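Local coordinates for protein hydrolase, haloacid dehalogenase-like family (Chlorobaculum tepidum, PDB 2HCF) that binds magnesium ions and is probably a hydrolase of the haloacid dehalogenase superfamily, at residues L115-F120 with G140-D145; T78-F83 with E121-H126; Q172-G177 with R192-A197; E85-E90 with L128-I133. All blocks are in the same frame, centred on the assembly; numbering follows the deposited sequence.

Contacts 1 and 3 lie in the buried parallel sheet, contact 1 at the edge strand 140-141 and contact 3 on the other side of strand 5-9; each closes a beta-alpha-beta unit through backbone hydrogen bonds. Contacts 2 and 4, only partly buried, have no direct hydrogen bond between their segments: contact 2 uses apolar and aromatic contacts and a bridging water, contact 4 an exposed arginine lying over a proline. Both join helix 65-86 to helix 121-129, contact 2 along the helices and contact 4 where the chain leaves them. Helix 121-129 also ties contact 1 to both, through Asp144 with Glu121 and Leu115 with Leu128. Contact 3 touches none of the others.

Contact 1. Residues L115-F120 with G140-D145; sequences LLTGNF and GAFADD
Leu115 and Leu116 pair in parallel with Gly140 and Ala141, the first pair of CA atoms 4.2 Å apart, through hydrogen bonds from Ala141 N to Leu115 O and from Thr117 N to Ala141 O. Past the strand ends Ala143 N reaches Asn119 O at 2.9 Å, nearly straight at 176° although the donor stands above the carbonyl plane. Gly140 suits its place, since a side chain there would run into Leu115 O. The ring of Phe142 takes two side chains of 115-120: Leu115 CD1 meets its edge at CE1, 3.8 Å away, while Thr117 CG2 comes within 3.4 Å of CD1. With OG1 anti to the backbone N (chi1 174°), Thr117 accepts from Asn119 N at 3.0 Å, an ST turn, and its methyl is left to meet the ring. A serine here would keep the hydroxyl but would probably leave a gap beside Phe142 CD1 and let that ring shift. Ala143 CB packs on Phe120 CD1 at 3.7 Å, small enough to sit also against Gly118 O. Asn119 ND2 is bonded to the magnesium ligand Asp12, and Asp144 forms a salt bridge with Lys76. Backbone bonds and the threonine hydroxyl thus fix the loop after the strand, consistent with Asn119 being a second-shell residue that helps position Asp12.

Contact 2. Residues T78-F83 with E121-H126; sequences TYIALF and EASGRH
Helix 65-86 and helix 121-129 pack side by side here, and Ile80 meets Ala122 and Ser123 where they face each other. The local axes approach to 9.2 Å and run nearly parallel, 20° apart. Small residues on 121-126 suit this spacing: Ile80 CG2 lies against Ala122 CB at 3.6 Å, a methyl-to-methyl contact that the small alanine suits. Beside it Tyr79 brings ring atom CE2 within 3.5 Å of Ser123 OG. Between their hydroxyls stands a water, 3.0 Å from Tyr79 OH and 2.8 Å from Ser123 OG, so the polar ends are joined without touching. Tyr79 OH is also bonded to Asn22, and Phe120 O, in a weak contact, competes for the hydroxyl hydrogen of Ser123.

Phe83, with CG anti to the backbone N (chi1 -173°), reaches both Ser123 and His126. Its CE2 meets the edge of the imidazole at CD2, 3.8 Å away, while CD2 of Phe83 is 4.1 Å from Ser123 CB. The two ring planes stand at 88°, with centroids 5.9 Å apart. An alanine in place of Phe83 would probably open a gap beside Ser123 and leave the imidazole free to turn. On 121-126 itself, Arg125 and Glu121 form a salt bridge one turn apart.

Around the pair, helix 21-34 touches Tyr79 through Val25, Asp50 of helix 50-59 touches both Tyr79 and Ser123, and Phe120, just before helix 121-129, packs on Tyr79 and Ile80. Phe142, which follows strand 140-141, lies against Glu121 and Arg125 of helix 121-129.

Contact 3. Residues Q172-G177 with R192-A197; sequences QIVIIG and RSIAVA
Val174 and Ile176 pair with Arg192 and Ile194 in neighbouring parallel strands, whose local axes lie 4.7 Å apart and are twisted by 22° against each other. Five backbone hydrogen bonds alternate across them, from Arg192 N to Ile173 O at one end, 2.8 Å, to Val196 N on Gly177 O at the other, 2.9 Å. Four of the same carbonyl oxygens also take a CA-H...O contact, as Gly177 O does from Ala195 CA at 3.1 Å.

The apolar contacts gather on the face carrying Val174, Ile176 and Ile194. Val174 CG1 presses on Ile194 CD1 at 3.5 Å, tighter than an ordinary carbon contact. Ile176 and Ile194 lie side by side and point the same way, with CG1 of the former 4.0 Å from CB of the latter. Beta-branched residues suit extended strands, and helix 221-229 covers both isoleucines.

The polar side chain that reaches across is Arg192, bent at chi3 (-77°), which turns NE out of the line of the chain. Val174 CG2 stands 3.1 Å above one face of its guanidinium, offset toward the rim and 3.2 Å from NH2. NE is bonded to Ser171 O and NH2 to Ile228 O. On the reverse face Ser193 OG bonds Gly212 N.

Backbone bonding holds the strands in register up to Gly177, directly before the magnesium ligand Asp178, and the valine methyl and carbonyl partners together probably restrict the charged group of Arg192.

Contact 4. Residues E85-E90 with L128-I133; sequences ERARRE and LKLPGI
Arg89 lies across Leu130 and Pro131, where the chain leaving helix 65-86 passes the Schellman motif that ends helix 121-129. In that motif Gly132, with positive phi, suits the turn; Ile133 N bonds Leu128 O at 2.9 Å, and a weak bond joins Gly132 N to Lys129 O.

From Arg89 CB the chain first runs to CG, which is anti to the backbone N (chi1 174°). A bend at chi2 (59°) then places CD 3.4 Å from Leu130 O, a contact of a carbon with a carbonyl oxygen. NE follows, 3.6 Å from Pro131 CA. At CZ the flat guanidinium lies over the proline, whose CB stands 3.7 Å above the centre of one face, the two side chains crossing at about a right angle. Of the terminal nitrogens, NH2 keeps close to Pro131 CB, while NH1 makes a weak hydrogen bond to Ile92 O. Arginine suits this exposed place because its flat end can rest on the proline while NH1 still reaches a carbonyl oxygen.

Leu130 packs next to it: its CD1 meets Ala87 CB at 4.1 Å and also lies near Arg88 O, and Ile92 of strand 92-94 touches both Leu130 and Pro131. Within 85-90 the Arg88 side chain, whose CB points away from 128-133, folds back on its own chain, NH1 giving one hydrogen bond to Glu85 O at 2.7 Å and a longer one to Ala87 O at 3.3 Å.

Contact 1. Residues L115-F120 with G140-D145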
loop_
_atom_site.group_PDB
_atom_site.type_symbol
_atom_site.label_atom_id
_atom_site.label_comp_id
_atom_site.label_asym_id
_atom_site.label_seq_id
_atom_site.Cartn_x
_atom_site.Cartn_y
_atom_site.Cartn_z
ATOM N N LEU A 115 -6.116 -5.134 -0.754
ATOM C CA LEU A 115 -4.996 -4.263 -0.530
ATOM C C LEU A 115 -4.199 -4.214 -1.796
ATOM O O LEU A 115 -4.073 -5.233 -2.459
ATOM C CB LEU A 115 -4.118 -4.827 0.553
ATOM C CG LEU A 115 -4.810 -4.836 1.926
ATOM C CD1 LEU A 115 -4.043 -5.700 2.838
ATOM C CD2 LEU A 115 -4.887 -3.407 2.503
ATOM N N LEU A 116 -3.658 -3.047 -2.119
ATOM C CA LEU A 116 -2.674 -2.881 -3.171
ATOM C C LEU A 116 -1.631 -1.938 -2.590
ATOM O O LEU A 116 -1.909 -0.726 -2.455
ATOM C CB LEU A 116 -3.291 -2.268 -4.433
ATOM C CG LEU A 116 -2.448 -2.444 -5.692
ATOM C CD1 LEU A 116 -3.279 -2.277 -6.933
ATOM C CD2 LEU A 116 -1.271 -1.477 -5.743
ATOM N N THR A 117 -0.479 -2.507 -2.192
ATOM C CA THR A 117 0.454 -1.811 -1.328
ATOM C C THR A 117 1.921 -2.058 -1.620
ATOM O O THR A 117 2.283 -3.099 -2.179
ATOM C CB THR A 117 0.124 -2.170 0.137
ATOM O OG1 THR A 117 1.094 -1.610 1.013
ATOM C CG2 THR A 117 0.011 -3.661 0.312
ATOM N N GLY A 118 2.762 -1.084 -1.244
ATOM C CA GLY A 118 4.225 -1.207 -1.367
ATOM C C GLY A 118 4.826 -2.038 -0.245
ATOM O O GLY A 118 6.003 -2.400 -0.290
ATOM N N ASN A 119 4.047 -2.315 0.801
ATOM C CA ASN A 119 4.503 -3.202 1.865
ATOM C C ASN A 119 4.620 -4.670 1.396
ATOM O O ASN A 119 3.792 -5.149 0.606
ATOM C CB ASN A 119 3.517 -3.173 3.054
ATOM C CG ASN A 119 3.541 -1.867 3.838
ATOM O OD1 ASN A 119 4.391 -1.692 4.728
ATOM N ND2 ASN A 119 2.552 -0.982 3.582
ATOM N N PHE A 120 5.636 -5.386 1.899
ATOM C CA PHE A 120 5.605 -6.832 1.920
ATOM C C PHE A 120 4.328 -7.186 2.689
ATOM O O PHE A 120 3.911 -6.455 3.598
ATOM C CB PHE A 120 6.830 -7.433 2.646
ATOM C CG PHE A 120 8.161 -7.146 1.979
ATOM C CD1 PHE A 120 8.404 -7.537 0.668
ATOM C CD2 PHE A 120 9.192 -6.534 2.689
ATOM C CE1 PHE A 120 9.649 -7.271 0.052
ATOM C CE2 PHE A 120 10.415 -6.288 2.091
ATOM C CZ PHE A 120 10.639 -6.647 0.766
ATOM N N GLY A 140 -4.807 -9.361 -1.480
ATOM C CA GLY A 140 -4.254 -8.130 -2.032
ATOM C C GLY A 140 -3.129 -8.402 -3.013
ATOM O O GLY A 140 -2.894 -9.565 -3.364
ATOM N N ALA A 141 -2.501 -7.341 -3.542
ATOM C CA ALA A 141 -1.235 -7.458 -4.179
ATOM C C ALA A 141 -0.235 -6.631 -3.366
ATOM O O ALA A 141 -0.574 -5.526 -2.867
ATOM C CB ALA A 141 -1.300 -6.977 -5.621
ATOM N N PHE A 142 0.982 -7.175 -3.228
ATOM C CA PHE A 142 2.001 -6.693 -2.282
ATOM C C PHE A 142 3.409 -6.635 -2.880
ATOM O O PHE A 142 3.653 -7.051 -4.040
ATOM C CB PHE A 142 2.027 -7.600 -1.054
ATOM C CG PHE A 142 0.677 -7.870 -0.445
ATOM C CD1 PHE A 142 0.185 -7.055 0.556
ATOM C CD2 PHE A 142 -0.083 -8.974 -0.843
ATOM C CE1 PHE A 142 -1.084 -7.317 1.141
ATOM C CE2 PHE A 142 -1.352 -9.244 -0.244
ATOM C CZ PHE A 142 -1.837 -8.392 0.718
ATOM N N ALA A 143 4.370 -6.145 -2.090
ATOM C CA ALA A 143 5.777 -6.087 -2.540
ATOM C C ALA A 143 6.395 -7.471 -2.740
ATOM O O ALA A 143 7.440 -7.607 -3.379
ATOM C CB ALA A 143 6.641 -5.264 -1.597
ATOM N N ASP A 144 5.763 -8.503 -2.206
ATOM C CA ASP A 144 6.185 -9.864 -2.544
ATOM C C ASP A 144 6.004 -10.178 -4.025
ATOM O O ASP A 144 6.659 -11.068 -4.563
ATOM C CB ASP A 144 5.437 -10.864 -1.702
ATOM C CG ASP A 144 5.317 -10.410 -0.268
ATOM O OD1 ASP A 144 4.475 -9.536 -0.037
ATOM O OD2 ASP A 144 6.049 -10.900 0.619
ATOM N N ASP A 145 5.135 -9.428 -4.683
ATOM C CA ASP A 145 4.703 -9.755 -6.045
ATOM C C ASP A 145 5.450 -9.036 -7.153
ATOM O O ASP A 145 5.450 -9.501 -8.298
ATOM C CB ASP A 145 3.211 -9.460 -6.181
ATOM C CG ASP A 145 2.362 -10.282 -5.228
ATOM O OD1 ASP A 145 2.616 -11.493 -5.123
ATOM O OD2 ASP A 145 1.434 -9.730 -4.587
#

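Contact 2. Residues T78-F83 with E121-H126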
loop_
_atom_site.group_PDB
_atom_site.type_symbol
_atom_site.label_atom_id
_atom_site.label_comp_id
_atom_site.label_asym_id
_atom_site.label_seq_id
_atom_site.Cartn_x
_atom_site.Cartn_y
_atom_site.Cartn_z
ATOM N N THR A 78 14.479 -10.727 7.501
ATOM C CA THR A 78 15.042 -10.063 8.679
ATOM C C THR A 78 14.235 -8.789 9.005
ATOM O O THR A 78 13.845 -8.582 10.153
ATOM C CB THR A 78 16.562 -9.757 8.468
ATOM O OG1 THR A 78 17.272 -10.982 8.215
ATOM C CG2 THR A 78 17.180 -9.046 9.692
ATOM N N TYR A 79 13.943 -7.992 7.977
ATOM C CA TYR A 79 13.123 -6.777 8.116
ATOM C C TYR A 79 11.737 -7.102 8.712
ATOM O O TYR A 79 11.303 -6.493 9.690
ATOM C CB TYR A 79 12.982 -6.076 6.747
ATOM C CG TYR A 79 11.861 -5.055 6.740
ATOM C CD1 TYR A 79 11.973 -3.884 7.453
ATOM C CD2 TYR A 79 10.676 -5.303 6.063
ATOM C CE1 TYR A 79 10.938 -2.957 7.491
ATOM C CE2 TYR A 79 9.637 -4.388 6.085
ATOM C CZ TYR A 79 9.775 -3.219 6.809
ATOM O OH TYR A 79 8.761 -2.302 6.854
ATOM N N ILE A 80 11.070 -8.099 8.134
ATOM C CA ILE A 80 9.735 -8.481 8.580
ATOM C C ILE A 80 9.756 -8.923 10.042
ATOM O O ILE A 80 8.921 -8.488 10.847
ATOM C CB ILE A 80 9.141 -9.610 7.672
ATOM C CG1 ILE A 80 8.855 -9.057 6.281
ATOM C CG2 ILE A 80 7.903 -10.208 8.291
ATOM C CD1 ILE A 80 8.648 -10.097 5.202
ATOM N N ALA A 81 10.694 -9.800 10.377
ATOM C CA ALA A 81 10.791 -10.332 11.724
ATOM C C ALA A 81 11.089 -9.221 12.722
ATOM O O ALA A 81 10.471 -9.140 13.793
ATOM C CB ALA A 81 11.876 -11.391 11.789
ATOM N N LEU A 82 12.003 -8.328 12.351
ATOM C CA LEU A 82 12.361 -7.207 13.236
ATOM C C LEU A 82 11.190 -6.240 13.424
ATOM O O LEU A 82 10.958 -5.759 14.537
ATOM C CB LEU A 82 13.551 -6.464 12.659
ATOM C CG LEU A 82 14.581 -5.923 13.630
ATOM C CD1 LEU A 82 14.962 -6.950 14.709
ATOM C CD2 LEU A 82 15.797 -5.488 12.801
ATOM N N PHE A 83 10.445 -5.988 12.347
ATOM C CA PHE A 83 9.280 -5.117 12.415
ATOM C C PHE A 83 8.259 -5.721 13.380
ATOM O O PHE A 83 7.761 -5.033 14.275
ATOM C CB PHE A 83 8.684 -4.852 11.020
ATOM C CG PHE A 83 7.597 -3.820 11.042
ATOM C CD1 PHE A 83 7.909 -2.486 11.246
ATOM C CD2 PHE A 83 6.256 -4.200 11.013
ATOM C CE1 PHE A 83 6.898 -1.523 11.327
ATOM C CE2 PHE A 83 5.232 -3.244 11.125
ATOM C CZ PHE A 83 5.554 -1.915 11.280
ATOM N N GLU A 121 3.677 -8.277 2.307
ATOM C CA GLU A 121 2.421 -8.662 2.939
ATOM C C GLU A 121 2.550 -8.833 4.435
ATOM O O GLU A 121 1.666 -8.390 5.164
ATOM C CB GLU A 121 1.856 -9.967 2.373
ATOM C CG GLU A 121 0.485 -10.352 2.976
ATOM C CD GLU A 121 -0.259 -11.491 2.219
ATOM O OE1 GLU A 121 0.303 -12.107 1.280
ATOM O OE2 GLU A 121 -1.425 -11.742 2.559
ATOM N N ALA A 122 3.606 -9.493 4.901
ATOM C CA ALA A 122 3.645 -9.870 6.307
ATOM C C ALA A 122 3.765 -8.619 7.183
ATOM O O ALA A 122 3.116 -8.540 8.228
ATOM C CB ALA A 122 4.781 -10.845 6.582
ATOM N N SER A 123 4.574 -7.650 6.736
ATOM C CA SER A 123 4.765 -6.407 7.483
ATOM C C SER A 123 3.616 -5.400 7.264
ATOM O O SER A 123 3.189 -4.711 8.209
ATOM C CB SER A 123 6.122 -5.809 7.213
ATOM O OG SER A 123 6.371 -5.668 5.825
ATOM N N GLY A 124 3.101 -5.326 6.047
ATOM C CA GLY A 124 1.924 -4.485 5.744
ATOM C C GLY A 124 0.739 -4.945 6.582
ATOM O O GLY A 124 0.041 -4.115 7.201
ATOM N N ARG A 125 0.510 -6.261 6.656
ATOM C CA ARG A 125 -0.631 -6.768 7.443
ATOM C C ARG A 125 -0.398 -6.653 8.941
ATOM O O ARG A 125 -1.366 -6.510 9.718
ATOM C CB ARG A 125 -1.032 -8.211 7.063
ATOM C CG ARG A 125 -1.614 -8.390 5.653
ATOM C CD ARG A 125 -2.230 -9.803 5.490
ATOM N NE ARG A 125 -2.949 -9.946 4.216
ATOM C CZ ARG A 125 -4.224 -9.595 4.043
ATOM N NH1 ARG A 125 -4.934 -9.116 5.051
ATOM N NH2 ARG A 125 -4.815 -9.771 2.877
ATOM N N HIS A 126 0.857 -6.691 9.382
ATOM C CA HIS A 126 1.141 -6.441 10.805
ATOM C C HIS A 126 0.795 -4.981 11.166
ATOM O O HIS A 126 0.209 -4.701 12.203
ATOM C CB HIS A 126 2.599 -6.711 11.160
ATOM C CG HIS A 126 2.854 -6.686 12.637
ATOM N ND1 HIS A 126 2.265 -7.583 13.505
ATOM C CD2 HIS A 126 3.594 -5.852 13.395
ATOM C CE1 HIS A 126 2.661 -7.308 14.732
ATOM N NE2 HIS A 126 3.465 -6.263 14.696
HETATM O O HOH W 1 6.688 -3.091 4.867
#

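Contact 3. Residues Q172-G177 with R192-A197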
loop_
_atom_site.group_PDB
_atom_site.type_symbol
_atom_site.label_atom_id
_atom_site.label_comp_id
_atom_site.label_asym_id
_atom_site.label_seq_id
_atom_site.Cartn_x
_atom_site.Cartn_y
_atom_site.Cartn_z
ATOM N N GLN A 172 -15.747 -0.415 -12.694
ATOM C CA GLN A 172 -16.016 -1.171 -11.450
ATOM C C GLN A 172 -14.789 -1.378 -10.542
ATOM O O GLN A 172 -14.884 -2.012 -9.508
ATOM C CB GLN A 172 -16.612 -2.541 -11.800
ATOM C CG GLN A 172 -18.015 -2.482 -12.332
ATOM C CD GLN A 172 -18.493 -3.823 -12.881
ATOM O OE1 GLN A 172 -17.704 -4.657 -13.315
ATOM N NE2 GLN A 172 -19.796 -4.019 -12.878
ATOM N N ILE A 173 -13.639 -0.852 -10.943
ATOM C CA ILE A 173 -12.414 -1.011 -10.174
ATOM C C ILE A 173 -11.980 0.345 -9.618
ATOM O O ILE A 173 -11.851 1.314 -10.357
ATOM C CB ILE A 173 -11.260 -1.584 -11.022
ATOM C CG1 ILE A 173 -11.696 -2.891 -11.717
ATOM C CG2 ILE A 173 -10.001 -1.801 -10.120
ATOM C CD1 ILE A 173 -10.789 -3.285 -12.896
ATOM N N VAL A 174 -11.761 0.387 -8.311
ATOM C CA VAL A 174 -11.402 1.622 -7.614
ATOM C C VAL A 174 -10.088 1.402 -6.862
ATOM O O VAL A 174 -9.958 0.470 -6.048
ATOM C CB VAL A 174 -12.525 2.060 -6.636
ATOM C CG1 VAL A 174 -12.144 3.326 -5.894
ATOM C CG2 VAL A 174 -13.822 2.262 -7.388
ATOM N N ILE A 175 -9.115 2.252 -7.169
ATOM C CA ILE A 175 -7.818 2.178 -6.551
ATOM C C ILE A 175 -7.545 3.433 -5.745
ATOM O O ILE A 175 -7.565 4.538 -6.278
ATOM C CB ILE A 175 -6.753 1.931 -7.597
ATOM C CG1 ILE A 175 -6.805 0.455 -7.992
ATOM C CG2 ILE A 175 -5.372 2.247 -7.081
ATOM C CD1 ILE A 175 -6.172 0.139 -9.313
ATOM N N ILE A 176 -7.289 3.242 -4.452
ATOM C CA ILE A 176 -7.206 4.352 -3.503
ATOM C C ILE A 176 -5.808 4.468 -2.880
ATOM O O ILE A 176 -5.275 3.484 -2.316
ATOM C CB ILE A 176 -8.267 4.190 -2.386
ATOM C CG1 ILE A 176 -9.669 4.152 -2.999
ATOM C CG2 ILE A 176 -8.158 5.307 -1.349
ATOM C CD1 ILE A 176 -10.735 3.518 -2.103
ATOM N N GLY A 177 -5.262 5.687 -2.921
ATOM C CA GLY A 177 -3.994 6.014 -2.271
ATOM C C GLY A 177 -3.656 7.492 -2.178
ATOM O O GLY A 177 -4.443 8.341 -2.571
ATOM N N ARG A 192 -10.766 3.540 -11.760
ATOM C CA ARG A 192 -11.090 4.815 -11.129
ATOM C C ARG A 192 -10.124 5.030 -9.964
ATOM O O ARG A 192 -10.124 4.248 -9.005
ATOM C CB ARG A 192 -12.547 4.815 -10.627
ATOM C CG ARG A 192 -13.573 4.752 -11.757
ATOM C CD ARG A 192 -14.996 5.046 -11.305
ATOM N NE ARG A 192 -15.604 3.907 -10.611
ATOM C CZ ARG A 192 -16.060 3.902 -9.363
ATOM N NH1 ARG A 192 -15.971 4.965 -8.566
ATOM N NH2 ARG A 192 -16.599 2.783 -8.902
ATOM N N SER A 193 -9.318 6.080 -10.033
ATOM C CA SER A 193 -8.393 6.423 -8.973
ATOM C C SER A 193 -9.051 7.426 -8.055
ATOM O O SER A 193 -9.676 8.382 -8.514
ATOM C CB SER A 193 -7.068 6.955 -9.508
ATOM O OG SER A 193 -7.279 8.065 -10.333
ATOM N N ILE A 194 -8.966 7.159 -6.747
ATOM C CA ILE A 194 -9.338 8.141 -5.744
ATOM C C ILE A 194 -8.075 8.432 -4.933
ATOM O O ILE A 194 -7.528 7.541 -4.297
ATOM C CB ILE A 194 -10.464 7.640 -4.801
ATOM C CG1 ILE A 194 -11.794 7.427 -5.542
ATOM C CG2 ILE A 194 -10.664 8.603 -3.622
ATOM C CD1 ILE A 194 -12.770 6.546 -4.712
ATOM N N ALA A 195 -7.612 9.669 -4.976
ATOM C CA ALA A 195 -6.422 10.083 -4.243
ATOM C C ALA A 195 -6.891 10.795 -2.995
ATOM O O ALA A 195 -7.919 11.503 -3.033
ATOM C CB ALA A 195 -5.596 10.995 -5.073
ATOM N N VAL A 196 -6.148 10.608 -1.902
ATOM C CA VAL A 196 -6.431 11.260 -0.634
ATOM C C VAL A 196 -5.150 11.935 -0.142
ATOM O O VAL A 196 -4.078 11.326 -0.135
ATOM C CB VAL A 196 -7.038 10.233 0.373
ATOM C CG1 VAL A 196 -6.103 9.096 0.612
ATOM C CG2 VAL A 196 -7.454 10.924 1.655
ATOM N N ALA A 197 -5.244 13.222 0.212
ATOM C CA ALA A 197 -4.055 14.047 0.483
ATOM C C ALA A 197 -3.679 13.990 1.957
ATOM O O ALA A 197 -3.387 15.016 2.590
ATOM C CB ALA A 197 -4.290 15.487 0.014
#

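Contact 4. Residues E85-E90 with L128-I133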
loop_
_atom_site.group_PDB
_atom_site.type_symbol
_atom_site.label_atom_id
_atom_site.label_comp_id
_atom_site.label_asym_id
_atom_site.label_seq_id
_atom_site.Cartn_x
_atom_site.Cartn_y
_atom_site.Cartn_z
ATOM N N GLU A 85 8.761 -7.740 15.752
ATOM C CA GLU A 85 9.320 -7.759 17.085
ATOM C C GLU A 85 9.202 -6.405 17.773
ATOM O O GLU A 85 8.895 -6.332 18.946
ATOM C CB GLU A 85 10.801 -8.129 16.998
ATOM C CG GLU A 85 11.403 -8.585 18.295
ATOM C CD GLU A 85 12.924 -8.438 18.325
ATOM O OE1 GLU A 85 13.611 -8.782 17.319
ATOM O OE2 GLU A 85 13.430 -7.973 19.381
ATOM N N ARG A 86 9.482 -5.328 17.053
ATOM C CA ARG A 86 9.627 -4.023 17.699
ATOM C C ARG A 86 8.369 -3.156 17.675
ATOM O O ARG A 86 8.156 -2.373 18.589
ATOM C CB ARG A 86 10.757 -3.224 17.054
ATOM C CG ARG A 86 12.121 -3.829 17.191
ATOM C CD ARG A 86 13.101 -2.892 16.539
ATOM N NE ARG A 86 14.459 -3.417 16.512
ATOM C CZ ARG A 86 15.464 -2.844 15.850
ATOM N NH1 ARG A 86 15.274 -1.737 15.146
ATOM N NH2 ARG A 86 16.668 -3.399 15.896
ATOM N N ALA A 87 7.589 -3.233 16.599
ATOM C CA ALA A 87 6.413 -2.380 16.453
ATOM C C ALA A 87 5.388 -2.624 17.574
ATOM O O ALA A 87 5.165 -3.758 17.972
ATOM C CB ALA A 87 5.776 -2.602 15.109
ATOM N N ARG A 88 4.784 -1.552 18.081
ATOM C CA ARG A 88 3.702 -1.622 19.060
ATOM C C ARG A 88 2.539 -0.775 18.559
ATOM O O ARG A 88 2.703 0.066 17.665
ATOM C CB ARG A 88 4.142 -1.073 20.424
ATOM C CG ARG A 88 5.380 -1.740 21.069
ATOM C CD ARG A 88 5.099 -3.166 21.532
ATOM N NE ARG A 88 6.260 -3.787 22.194
ATOM C CZ ARG A 88 7.083 -4.699 21.654
ATOM N NH1 ARG A 88 6.917 -5.134 20.407
ATOM N NH2 ARG A 88 8.100 -5.180 22.374
ATOM N N ARG A 89 1.365 -0.975 19.161
ATOM C CA ARG A 89 0.149 -0.247 18.771
ATOM C C ARG A 89 0.397 1.251 18.747
ATOM O O ARG A 89 -0.052 1.951 17.862
ATOM C CB ARG A 89 -0.976 -0.560 19.760
ATOM C CG ARG A 89 -2.248 0.259 19.550
ATOM C CD ARG A 89 -2.835 0.060 18.154
ATOM N NE ARG A 89 -4.028 0.873 17.922
ATOM C CZ ARG A 89 -4.040 2.075 17.342
ATOM N NH1 ARG A 89 -2.923 2.652 16.928
ATOM N NH2 ARG A 89 -5.187 2.725 17.194
ATOM N N GLU A 90 1.181 1.720 19.708
ATOM C CA GLU A 90 1.486 3.150 19.841
ATOM C C GLU A 90 2.317 3.731 18.699
ATOM O O GLU A 90 2.444 4.962 18.577
ATOM C CB GLU A 90 2.204 3.393 21.160
ATOM C CG GLU A 90 1.314 3.159 22.391
ATOM C CD GLU A 90 1.073 1.681 22.752
ATOM O OE1 GLU A 90 1.850 0.800 22.321
ATOM O OE2 GLU A 90 0.078 1.401 23.473
ATOM N N LEU A 128 -1.621 -3.305 9.872
ATOM C CA LEU A 128 -3.084 -3.238 9.860
ATOM C C LEU A 128 -3.646 -3.955 11.092
ATOM O O LEU A 128 -4.655 -3.541 11.671
ATOM C CB LEU A 128 -3.645 -3.897 8.583
ATOM C CG LEU A 128 -3.300 -3.293 7.207
ATOM C CD1 LEU A 128 -3.815 -4.284 6.207
ATOM C CD2 LEU A 128 -3.929 -1.975 7.017
ATOM N N LYS A 129 -2.958 -5.004 11.520
ATOM C CA LYS A 129 -3.383 -5.797 12.700
ATOM C C LYS A 129 -3.280 -5.061 14.044
ATOM O O LYS A 129 -4.088 -5.302 15.017
ATOM C CB LYS A 129 -2.517 -7.060 12.800
ATOM C CG LYS A 129 -2.969 -8.252 11.954
ATOM C CD LYS A 129 -2.204 -9.531 12.320
ATOM C CE LYS A 129 -2.286 -10.609 11.197
ATOM N NZ LYS A 129 -3.189 -11.768 11.539
ATOM N N LEU A 130 -2.251 -4.237 14.175
ATOM C CA LEU A 130 -2.057 -3.475 15.427
ATOM C C LEU A 130 -3.302 -2.665 15.776
ATOM O O LEU A 130 -3.878 -2.881 16.810
ATOM C CB LEU A 130 -0.767 -2.649 15.391
ATOM C CG LEU A 130 0.485 -3.513 15.471
ATOM C CD1 LEU A 130 1.729 -2.744 15.179
ATOM C CD2 LEU A 130 0.595 -4.164 16.851
ATOM N N PRO A 131 -3.774 -1.783 14.881
ATOM C CA PRO A 131 -5.060 -1.122 15.135
ATOM C C PRO A 131 -6.338 -1.938 14.814
ATOM O O PRO A 131 -7.449 -1.429 14.952
ATOM C CB PRO A 131 -4.970 0.126 14.246
ATOM C CG PRO A 131 -4.182 -0.324 13.121
ATOM C CD PRO A 131 -3.164 -1.285 13.647
ATOM N N GLY A 132 -6.200 -3.194 14.415
ATOM C CA GLY A 132 -7.361 -4.068 14.255
ATOM C C GLY A 132 -8.223 -3.815 13.037
ATOM O O GLY A 132 -9.465 -3.877 13.138
ATOM N N ILE A 133 -7.577 -3.511 11.903
ATOM C CA ILE A 133 -8.287 -3.355 10.646
ATOM C C ILE A 133 -7.781 -4.303 9.550
ATOM O O ILE A 133 -8.075 -4.100 8.383
ATOM C CB ILE A 133 -8.243 -1.885 10.093
ATOM C CG1 ILE A 133 -6.817 -1.421 9.870
ATOM C CG2 ILE A 133 -8.945 -0.921 11.045
ATOM C CD1 ILE A 133 -6.755 -0.248 8.972
#